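Local coordinates for protein chaperone CupB2 (Pseudomonas aeruginosa, PDB 3Q48) that probably acts as a periplasmic chaperone in the folding and assembly of fimbrial subunits, at residues A85-R88 against G94-L97; T35-P40 against V46-S51. All blocks are in the same frame, centred on the assembly; numbering follows the deposited sequence.

Contact 1: residues A85-R88 against G94-L97; sequences AVTR and GAVL
Thr87 and Ala95 face each other across this hairpin, and their packing is light, with 112 Å² buried in all. The Ala95 methyl lies between the two branches of the threonine, its CB 4.0 Å from Thr87 OG1 and slightly farther from Thr87 CG2. The same threonine methyl, Thr87 CG2, meets Leu97 CD2 at 3.7 Å, the two side chains running at a slant to one another. Leu97 gets there although its CB does not point at strand 86-88: CG stands beside the backbone N (chi1 -51°), and the CD2 branch rises toward the threonine methyl. No hydrogen bond joins the two strands here. Their axes approach no closer than 8.0 Å and run antiparallel at 156°, in an immunoglobulin-like N-terminal domain of the PapD type, and each backbone bonds to another neighbour: Ala85 and Thr87 to Ala62 and Ala60 of strand 58-65, segment 94-97 to strand 45-52. Across these segments the strands therefore meet mainly through side chains. The polar contacts stay on the side of the first strand and the turn that follows it. With OG1 set opposite the backbone N (chi1 -176°), the Thr87 hydroxyl gives a weak hydrogen bond of 3.3 Å to Arg88 O, and that carbonyl oxygen also borders the Ala95 methyl. Arg88 points its CB away from strand 94-97, and its NH1 forms a salt bridge with Glu90 OE1.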
ATOM      1  N   ALA A  85     -20.235   2.241  -7.072  1.00 35.40           N
ATOM      2  CA  ALA A  85     -19.782   2.823  -5.795  1.00 35.59           C
ATOM      3  C   ALA A  85     -20.356   2.054  -4.601  1.00 35.37           C
ATOM      4  O   ALA A  85     -19.771   2.056  -3.534  1.00 35.71           O
ATOM      5  CB  ALA A  85     -20.133   4.316  -5.704  1.00 35.65           C
ATOM      6  N   VAL A  86     -21.490   1.395  -4.813  1.00 35.47           N
ATOM      7  CA  VAL A  86     -22.181   0.617  -3.814  1.00 34.99           C
ATOM      8  C   VAL A  86     -22.604  -0.672  -4.512  1.00 35.02           C
ATOM      9  O   VAL A  86     -23.185  -0.661  -5.619  1.00 34.69           O
ATOM     10  CB  VAL A  86     -23.449   1.357  -3.277  1.00 36.69           C
ATOM     11  CG1 VAL A  86     -23.987   0.669  -2.011  1.00 38.23           C
ATOM     12  CG2 VAL A  86     -23.178   2.853  -2.968  1.00 35.75           C
ATOM     13  N   THR A  87     -22.317  -1.799  -3.876  1.00 34.52           N
ATOM     14  CA  THR A  87     -22.664  -3.076  -4.486  1.00 34.02           C
ATOM     15  C   THR A  87     -23.144  -4.162  -3.477  1.00 34.19           C
ATOM     16  O   THR A  87     -22.722  -4.244  -2.332  1.00 34.05           O
ATOM     17  CB  THR A  87     -21.585  -3.512  -5.516  1.00 33.13           C
ATOM     18  OG1 THR A  87     -22.000  -4.711  -6.162  1.00 36.13           O
ATOM     19  CG2 THR A  87     -20.273  -3.741  -4.879  1.00 32.66           C
ATOM     20  N   ARG A  88     -24.145  -4.906  -3.890  1.00 34.99           N
ATOM     21  CA  ARG A  88     -24.570  -6.074  -3.181  1.00 35.90           C
ATOM     22  C   ARG A  88     -23.576  -7.207  -3.475  1.00 35.32           C
ATOM     23  O   ARG A  88     -23.123  -7.380  -4.622  1.00 35.05           O
ATOM     24  CB  ARG A  88     -25.922  -6.486  -3.720  1.00 37.23           C
ATOM     25  CG  ARG A  88     -26.694  -7.374  -2.790  1.00 39.63           C
ATOM     26  CD  ARG A  88     -27.821  -8.058  -3.544  1.00 44.48           C
ATOM     27  NE  ARG A  88     -28.833  -8.474  -2.575  1.00 47.68           N
ATOM     28  CZ  ARG A  88     -29.062  -9.734  -2.254  1.00 47.00           C
ATOM     29  NH1 ARG A  88     -28.374 -10.706  -2.855  1.00 45.54           N
ATOM     30  NH2 ARG A  88     -29.981 -10.010  -1.343  1.00 49.74           N
ATOM     31  N   GLY A  94     -18.983 -13.040  -4.747  1.00 32.88           N
ATOM     32  CA  GLY A  94     -18.024 -11.975  -4.894  1.00 31.07           C
ATOM     33  C   GLY A  94     -18.539 -10.987  -5.899  1.00 30.84           C
ATOM     34  O   GLY A  94     -19.270 -11.357  -6.827  1.00 31.33           O
ATOM     35  N   ALA A  95     -18.162  -9.732  -5.714  1.00 29.55           N
ATOM     36  CA  ALA A  95     -18.421  -8.717  -6.712  1.00 29.76           C
ATOM     37  C   ALA A  95     -17.128  -8.213  -7.300  1.00 28.97           C
ATOM     38  O   ALA A  95     -16.054  -8.486  -6.793  1.00 28.98           O
ATOM     39  CB  ALA A  95     -19.226  -7.576  -6.122  1.00 30.10           C
ATOM     40  N   VAL A  96     -17.244  -7.474  -8.384  1.00 29.24           N
ATOM     41  CA  VAL A  96     -16.104  -6.990  -9.096  1.00 28.95           C
ATOM     42  C   VAL A  96     -16.223  -5.479  -9.088  1.00 29.65           C
ATOM     43  O   VAL A  96     -17.260  -4.921  -9.516  1.00 30.23           O
ATOM     44  CB  VAL A  96     -16.148  -7.447 -10.570  1.00 30.23           C
ATOM     45  CG1 VAL A  96     -14.934  -6.850 -11.345  1.00 29.24           C
ATOM     46  CG2 VAL A  96     -16.214  -8.997 -10.695  1.00 29.61           C
ATOM     47  N   LEU A  97     -15.177  -4.807  -8.615  1.00 28.45           N
ATOM     48  CA  LEU A  97     -15.189  -3.347  -8.624  1.00 28.48           C
ATOM     49  C   LEU A  97     -14.259  -2.928  -9.712  1.00 28.14           C
ATOM     50  O   LEU A  97     -13.256  -3.595  -9.959  1.00 27.56           O
ATOM     51  CB  LEU A  97     -14.689  -2.741  -7.314  1.00 27.98           C
ATOM     52  CG  LEU A  97     -15.274  -3.201  -5.991  1.00 29.29           C
ATOM     53  CD1 LEU A  97     -14.432  -2.570  -4.933  1.00 28.71           C
ATOM     54  CD2 LEU A  97     -16.787  -2.838  -5.808  1.00 29.09           C
TER

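Contact 2: residues T35-P40 against V46-S51; sequences TRVVFP and VTLRVS
Val46 supplies most of the surface that meets strand 36-40, its CB directed at that strand before the side chain forks. The CG1 branch, anti to the carbonyl carbon (chi1 -50°), enters between Pro40 and Phe39. It touches Pro40 CD at 3.7 Å and sits over one face of the phenyl ring in a CH-pi contact, 4.2 Å from the centroid and 19° off the normal, displaced toward the rim. Val38 O borders the same methyl. The CG2 branch, lodged between backbone N and carbonyl carbon, meets Val37 CG1 at 3.8 Å and Phe39 CD1 at 4.0 Å; the two valines pass each other in opposite directions. The strands are nearly antiparallel (167°), yet their axes stay 8.5 Å apart and no hydrogen bond links them. In this PapD-type, immunoglobulin-like domain they form, within this chain, the two edges of its sheet: 36-40 bonds alongside strand 136-145, through Val37 and Phe39, whereas Val46 bonds to Ile99 of strand 93-101, so the two edges meet here mainly through side chains. Farther along, the other Val37 methyl, CG2, reaches Leu48 CD1 at 4.2 Å, the side chains crossing at about a right angle, and both residues also touch Leu116 of strand 112-121. Phe39 also packs on Leu142 and meets the ring of Phe80.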
ATOM      1  N   THR A  35      -4.355  -7.040  -1.302  1.00 41.31           N
ATOM      2  CA  THR A  35      -3.931  -6.246  -0.157  1.00 37.02           C
ATOM      3  C   THR A  35      -3.536  -4.831  -0.654  1.00 34.25           C
ATOM      4  O   THR A  35      -3.523  -3.871   0.127  1.00 32.99           O
ATOM      5  CB  THR A  35      -2.816  -6.897   0.702  1.00 37.55           C
ATOM      6  OG1 THR A  35      -1.587  -6.883  -0.008  1.00 35.70           O
ATOM      7  CG2 THR A  35      -3.156  -8.380   1.121  1.00 40.48           C
ATOM      8  N   ARG A  36      -3.239  -4.702  -1.948  1.00 30.40           N
ATOM      9  CA  ARG A  36      -2.942  -3.400  -2.532  1.00 29.75           C
ATOM     10  C   ARG A  36      -3.393  -3.403  -3.982  1.00 28.58           C
ATOM     11  O   ARG A  36      -3.550  -4.478  -4.553  1.00 27.46           O
ATOM     12  CB  ARG A  36      -1.433  -3.013  -2.430  1.00 29.21           C
ATOM     13  CG  ARG A  36      -0.519  -3.863  -3.330  1.00 30.83           C
ATOM     14  CD  ARG A  36       0.653  -4.521  -2.561  1.00 28.05           C
ATOM     15  NE  ARG A  36       0.245  -4.685  -1.195  1.00 26.17           N
ATOM     16  CZ  ARG A  36       0.725  -3.994  -0.154  1.00 28.27           C
ATOM     17  NH1 ARG A  36       1.752  -3.111  -0.260  1.00 21.62           N
ATOM     18  NH2 ARG A  36       0.212  -4.270   1.040  1.00 27.95           N
ATOM     19  N   VAL A  37      -3.572  -2.206  -4.565  1.00 27.34           N
ATOM     20  CA  VAL A  37      -3.871  -2.074  -6.002  1.00 27.40           C
ATOM     21  C   VAL A  37      -2.718  -1.357  -6.758  1.00 27.92           C
ATOM     22  O   VAL A  37      -2.287  -0.288  -6.356  1.00 28.28           O
ATOM     23  CB  VAL A  37      -5.209  -1.331  -6.229  1.00 27.60           C
ATOM     24  CG1 VAL A  37      -5.438  -1.106  -7.686  1.00 28.41           C
ATOM     25  CG2 VAL A  37      -6.420  -2.112  -5.557  1.00 26.89           C
ATOM     26  N   VAL A  38      -2.213  -1.949  -7.841  1.00 27.34           N
ATOM     27  CA  VAL A  38      -1.231  -1.279  -8.640  1.00 27.04           C
ATOM     28  C   VAL A  38      -1.929  -0.769  -9.870  1.00 28.10           C
ATOM     29  O   VAL A  38      -2.614  -1.526 -10.584  1.00 28.15           O
ATOM     30  CB  VAL A  38      -0.079  -2.196  -9.014  1.00 27.59           C
ATOM     31  CG1 VAL A  38       0.901  -1.464  -9.921  1.00 28.77           C
ATOM     32  CG2 VAL A  38       0.656  -2.650  -7.738  1.00 26.41           C
ATOM     33  N   PHE A  39      -1.795   0.531 -10.109  1.00 28.07           N
ATOM     34  CA  PHE A  39      -2.459   1.084 -11.233  1.00 28.82           C
ATOM     35  C   PHE A  39      -1.394   1.536 -12.196  1.00 30.34           C
ATOM     36  O   PHE A  39      -0.731   2.543 -11.950  1.00 32.04           O
ATOM     37  CB  PHE A  39      -3.399   2.220 -10.854  1.00 27.66           C
ATOM     38  CG  PHE A  39      -4.377   2.527 -11.916  1.00 25.72           C
ATOM     39  CD1 PHE A  39      -5.724   2.269 -11.721  1.00 22.71           C
ATOM     40  CD2 PHE A  39      -3.945   3.066 -13.160  1.00 26.21           C
ATOM     41  CE1 PHE A  39      -6.677   2.525 -12.747  1.00 22.92           C
ATOM     42  CE2 PHE A  39      -4.883   3.347 -14.213  1.00 24.40           C
ATOM     43  CZ  PHE A  39      -6.263   3.046 -13.988  1.00 24.18           C
ATOM     44  N   PRO A  40      -1.238   0.801 -13.305  1.00 31.23           N
ATOM     45  CA  PRO A  40      -0.211   1.132 -14.308  1.00 31.70           C
ATOM     46  C   PRO A  40      -0.721   2.226 -15.254  1.00 32.68           C
ATOM     47  O   PRO A  40      -1.840   2.116 -15.785  1.00 31.63           O
ATOM     48  CB  PRO A  40       0.025  -0.203 -15.032  1.00 31.76           C
ATOM     49  CG  PRO A  40      -1.132  -1.175 -14.544  1.00 31.78           C
ATOM     50  CD  PRO A  40      -2.100  -0.322 -13.734  1.00 30.77           C
ATOM     51  N   VAL A  46      -8.566  -0.759 -13.977  1.00 36.69           N
ATOM     52  CA  VAL A  46      -8.163  -2.057 -13.398  1.00 34.22           C
ATOM     53  C   VAL A  46      -9.307  -2.542 -12.513  1.00 33.80           C
ATOM     54  O   VAL A  46      -9.984  -1.717 -11.863  1.00 34.02           O
ATOM     55  CB  VAL A  46      -6.790  -2.068 -12.569  1.00 33.60           C
ATOM     56  CG1 VAL A  46      -5.603  -1.416 -13.347  1.00 31.88           C
ATOM     57  CG2 VAL A  46      -6.929  -1.456 -11.190  1.00 31.00           C
ATOM     58  N   THR A  47      -9.536  -3.855 -12.501  1.00 32.27           N
ATOM     59  CA  THR A  47     -10.590  -4.459 -11.691  1.00 31.11           C
ATOM     60  C   THR A  47     -10.022  -5.086 -10.426  1.00 30.65           C
ATOM     61  O   THR A  47      -8.821  -5.211 -10.275  1.00 30.25           O
ATOM     62  CB  THR A  47     -11.399  -5.530 -12.457  1.00 31.29           C
ATOM     63  OG1 THR A  47     -10.544  -6.622 -12.751  1.00 31.61           O
ATOM     64  CG2 THR A  47     -11.936  -5.008 -13.738  1.00 30.50           C
ATOM     65  N   LEU A  48     -10.909  -5.486  -9.521  1.00 31.47           N
ATOM     66  CA  LEU A  48     -10.578  -5.923  -8.172  1.00 31.36           C
ATOM     67  C   LEU A  48     -11.774  -6.716  -7.685  1.00 31.59           C
ATOM     68  O   LEU A  48     -12.912  -6.273  -7.841  1.00 31.70           O
ATOM     69  CB  LEU A  48     -10.405  -4.683  -7.273  1.00 31.62           C
ATOM     70  CG  LEU A  48     -10.460  -4.903  -5.748  1.00 32.91           C
ATOM     71  CD1 LEU A  48      -9.118  -5.309  -5.233  1.00 34.34           C
ATOM     72  CD2 LEU A  48     -10.965  -3.655  -4.981  1.00 35.78           C
ATOM     73  N   ARG A  49     -11.533  -7.880  -7.088  1.00 32.48           N
ATOM     74  CA  ARG A  49     -12.628  -8.699  -6.532  1.00 33.39           C
ATOM     75  C   ARG A  49     -12.786  -8.453  -5.040  1.00 33.79           C
ATOM     76  O   ARG A  49     -11.772  -8.365  -4.318  1.00 33.17           O
ATOM     77  CB  ARG A  49     -12.411 -10.181  -6.788  1.00 33.16           C
ATOM     78  CG  ARG A  49     -12.364 -10.521  -8.233  1.00 35.71           C
ATOM     79  CD  ARG A  49     -12.128 -12.009  -8.381  1.00 41.91           C
ATOM     80  NE  ARG A  49     -11.888 -12.401  -9.776  1.00 45.36           N
ATOM     81  CZ  ARG A  49     -11.710 -13.659 -10.181  1.00 47.82           C
ATOM     82  NH1 ARG A  49     -11.757 -14.656  -9.303  1.00 47.94           N
ATOM     83  NH2 ARG A  49     -11.490 -13.927 -11.463  1.00 49.61           N
ATOM     84  N   VAL A  50     -14.042  -8.320  -4.599  1.00 34.32           N
ATOM     85  CA  VAL A  50     -14.375  -8.321  -3.194  1.00 36.00           C
ATOM     86  C   VAL A  50     -15.330  -9.466  -2.896  1.00 37.43           C
ATOM     87  O   VAL A  50     -16.389  -9.533  -3.468  1.00 38.77           O
ATOM     88  CB  VAL A  50     -15.003  -6.984  -2.720  1.00 36.37           C
ATOM     89  CG1 VAL A  50     -14.134  -5.795  -3.142  1.00 36.48           C
ATOM     90  CG2 VAL A  50     -16.418  -6.827  -3.257  1.00 37.32           C
ATOM     91  N   SER A  51     -14.938 -10.366  -2.003  1.00 38.52           N
ATOM     92  CA  SER A  51     -15.718 -11.547  -1.645  1.00 39.89           C
ATOM     93  C   SER A  51     -16.504 -11.343  -0.365  1.00 41.29           C
ATOM     94  O   SER A  51     -16.044 -10.694   0.583  1.00 41.31           O
ATOM     95  CB  SER A  51     -14.820 -12.761  -1.419  1.00 40.31           C
ATOM     96  OG  SER A  51     -14.037 -13.054  -2.553  1.00 40.06           O
TER

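How the contacts relate
From the N terminus the chain runs through 35-40, turns back and closes contact 2 with 46-51 five residues later. Strand 58-65 follows, and then 85-88 opens contact 1, which closes at 94-97 after the short turn 90-92. The two loops are in series and neither encloses nor crosses the other. They are joined across the sheet, since strands 45-52 and 93-101 are neighbours in it: Leu97 N lies 2.8 Å from Leu48 O and Ala95 N 2.9 Å from Val50 O, both probable hydrogen bonds, and Leu97 CD1 packs on Val50 CG1. The series 36-40, 46-51, 94-97, 85-88 thus links four strands of the N-terminal domain.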